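Local structure of glycosyltransferase (Streptomyces halstedii, 3WAD) at residues 223-228 with 396-402. The protein is a glycosyltransferase of the GT-B fold, built of two domains related to those of the erythromycin biosynthesis protein CIII family. Residues are numbered along the deposited sequence; the frame is centred on the assembly and turned at random.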
# COMPACT_ATOMS: atom_id res chain seq x y z
N SER B 223 -7.54 -7.28 19.42
CA SER B 223 -8.21 -7.80 18.28
C SER B 223 -8.43 -6.70 17.27
O SER B 223 -8.18 -5.49 17.56
CB SER B 223 -9.51 -8.49 18.68
OG SER B 223 -10.44 -7.54 19.20
N MET B 224 -8.85 -7.11 16.10
CA MET B 224 -8.81 -6.26 14.92
C MET B 224 -9.73 -6.86 13.85
O MET B 224 -9.96 -8.05 13.81
CB MET B 224 -7.37 -6.09 14.46
CG MET B 224 -7.20 -5.83 13.01
SD MET B 224 -5.48 -5.75 12.62
CE MET B 224 -5.00 -7.47 12.84
N ARG B 225 -10.39 -5.98 13.11
CA ARG B 225 -11.13 -6.35 11.92
C ARG B 225 -10.07 -6.58 10.80
O ARG B 225 -9.85 -5.73 9.93
CB ARG B 225 -12.08 -5.22 11.55
CG ARG B 225 -13.07 -5.58 10.42
CD ARG B 225 -14.07 -4.50 10.20
NE ARG B 225 -13.38 -3.27 9.73
CZ ARG B 225 -13.85 -2.03 9.85
NH1 ARG B 225 -15.01 -1.81 10.47
NH2 ARG B 225 -13.15 -1.00 9.38
N HIS B 226 -9.49 -7.77 10.80
CA HIS B 226 -8.39 -8.13 9.93
C HIS B 226 -8.71 -7.96 8.48
O HIS B 226 -9.66 -8.52 7.97
CB HIS B 226 -7.94 -9.58 10.23
CG HIS B 226 -6.73 -10.01 9.48
ND1 HIS B 226 -5.61 -9.21 9.34
CD2 HIS B 226 -6.48 -11.16 8.78
CE1 HIS B 226 -4.69 -9.87 8.65
NE2 HIS B 226 -5.20 -11.05 8.29
N LEU B 227 -7.91 -7.16 7.82
CA LEU B 227 -8.09 -6.98 6.37
C LEU B 227 -7.15 -8.03 5.59
O LEU B 227 -5.93 -8.08 5.82
CB LEU B 227 -7.91 -5.50 5.94
CG LEU B 227 -8.52 -5.06 4.60
CD1 LEU B 227 -8.30 -3.58 4.47
CD2 LEU B 227 -7.66 -5.73 3.47
N PRO B 228 -7.77 -8.95 4.80
CA PRO B 228 -7.06 -9.99 4.01
C PRO B 228 -6.47 -9.38 2.79
O PRO B 228 -7.20 -8.98 1.90
CB PRO B 228 -8.15 -10.99 3.63
CG PRO B 228 -9.43 -10.40 3.88
CD PRO B 228 -9.23 -9.04 4.64
N TYR B 396 -17.71 -9.55 12.60
CA TYR B 396 -16.40 -9.13 12.11
C TYR B 396 -16.44 -7.61 11.79
O TYR B 396 -15.49 -6.87 12.12
CB TYR B 396 -16.06 -9.97 10.87
CG TYR B 396 -15.01 -9.36 9.93
CD1 TYR B 396 -13.66 -9.67 10.07
CD2 TYR B 396 -15.38 -8.54 8.92
CE1 TYR B 396 -12.67 -9.11 9.18
CE2 TYR B 396 -14.42 -7.99 8.03
CZ TYR B 396 -13.10 -8.28 8.17
OH TYR B 396 -12.19 -7.76 7.27
N ASP B 397 -17.47 -7.16 11.11
CA ASP B 397 -17.56 -5.70 10.76
C ASP B 397 -17.44 -4.79 11.98
O ASP B 397 -17.03 -3.64 11.86
CB ASP B 397 -18.86 -5.34 10.01
CG ASP B 397 -18.87 -5.84 8.53
OD1 ASP B 397 -17.77 -6.07 7.93
OD2 ASP B 397 -20.00 -6.03 7.97
N ALA B 398 -17.82 -5.32 13.13
CA ALA B 398 -17.89 -4.61 14.41
C ALA B 398 -16.61 -4.71 15.17
O ALA B 398 -16.50 -4.11 16.24
CB ALA B 398 -19.07 -5.19 15.27
N LEU B 399 -15.63 -5.49 14.68
CA LEU B 399 -14.32 -5.49 15.34
C LEU B 399 -13.53 -4.18 15.17
O LEU B 399 -13.82 -3.38 14.31
CB LEU B 399 -13.46 -6.70 14.89
CG LEU B 399 -13.96 -8.08 15.28
CD1 LEU B 399 -13.09 -9.17 14.50
CD2 LEU B 399 -13.75 -8.21 16.79
N PRO B 400 -12.47 -3.98 15.96
CA PRO B 400 -11.91 -2.63 15.78
C PRO B 400 -11.24 -2.42 14.40
O PRO B 400 -10.50 -3.28 13.89
CB PRO B 400 -10.91 -2.49 16.90
CG PRO B 400 -11.12 -3.66 17.85
CD PRO B 400 -11.93 -4.70 17.11
N SER B 401 -11.57 -1.28 13.80
CA SER B 401 -11.14 -0.89 12.50
C SER B 401 -9.63 -0.80 12.51
O SER B 401 -9.02 -0.73 13.58
CB SER B 401 -11.74 0.49 12.19
OG SER B 401 -10.93 1.46 12.80
N LEU B 402 -8.99 -0.76 11.34
CA LEU B 402 -7.53 -0.56 11.38
C LEU B 402 -7.10 0.80 11.99
O LEU B 402 -6.09 0.87 12.68
CB LEU B 402 -6.86 -0.76 9.98
CG LEU B 402 -6.32 -2.16 9.58
CD1 LEU B 402 -7.04 -3.21 10.32
CD2 LEU B 402 -6.61 -2.35 8.09
O HOH W 1 -10.56 -1.12 8.90
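Arg-225 lies across the ring of Tyr-396: its CG sits over one face, 3.7 Å from the ring centroid in a CH-pi contact. At the edge of the same ring, near its plane, is His-226 O, which accepts a 2.7 Å hydrogen bond from Tyr-396 OH; the hydroxyl stands above that carbonyl's plane. The Arg-225 guanidinium, turned 49° from the ring, has CA of Ser-401 over one face and Asp-397 O at its edge, where NH1 donates a 3.1 Å bond within the guanidinium plane. With CG anti to the backbone N, the Arg-225 chain runs extended until a bend at chi3 (64°) brings the guanidinium to Asp-397 O and Ser-401. Arg-225 NH2 gives a second bond to a water that also accepts from Leu-402 N, which should limit the head's rotation. Arg-225, centre of an inverse gamma turn, donates from N a nearly straight hydrogen bond (174°) to Pro-400 O at 2.8 Å. Leu-402 spreads its methyls between Met-224 and Leu-227, CD1 lying 3.8 Å from Met-224 CG. The contact joins the loop after strand 221-222 to the link between helices 384-397 and 402-415, where Ser-401 OG caps Glu-404 N and, as in GT-B enzymes, the C-terminal helix crosses to the N-terminal domain. Helix 323-332 packs against Tyr-396 and Leu-227, helix 18-27 against Leu-227 and Leu-402, and Thr-26 of the second subunit touches both leucines.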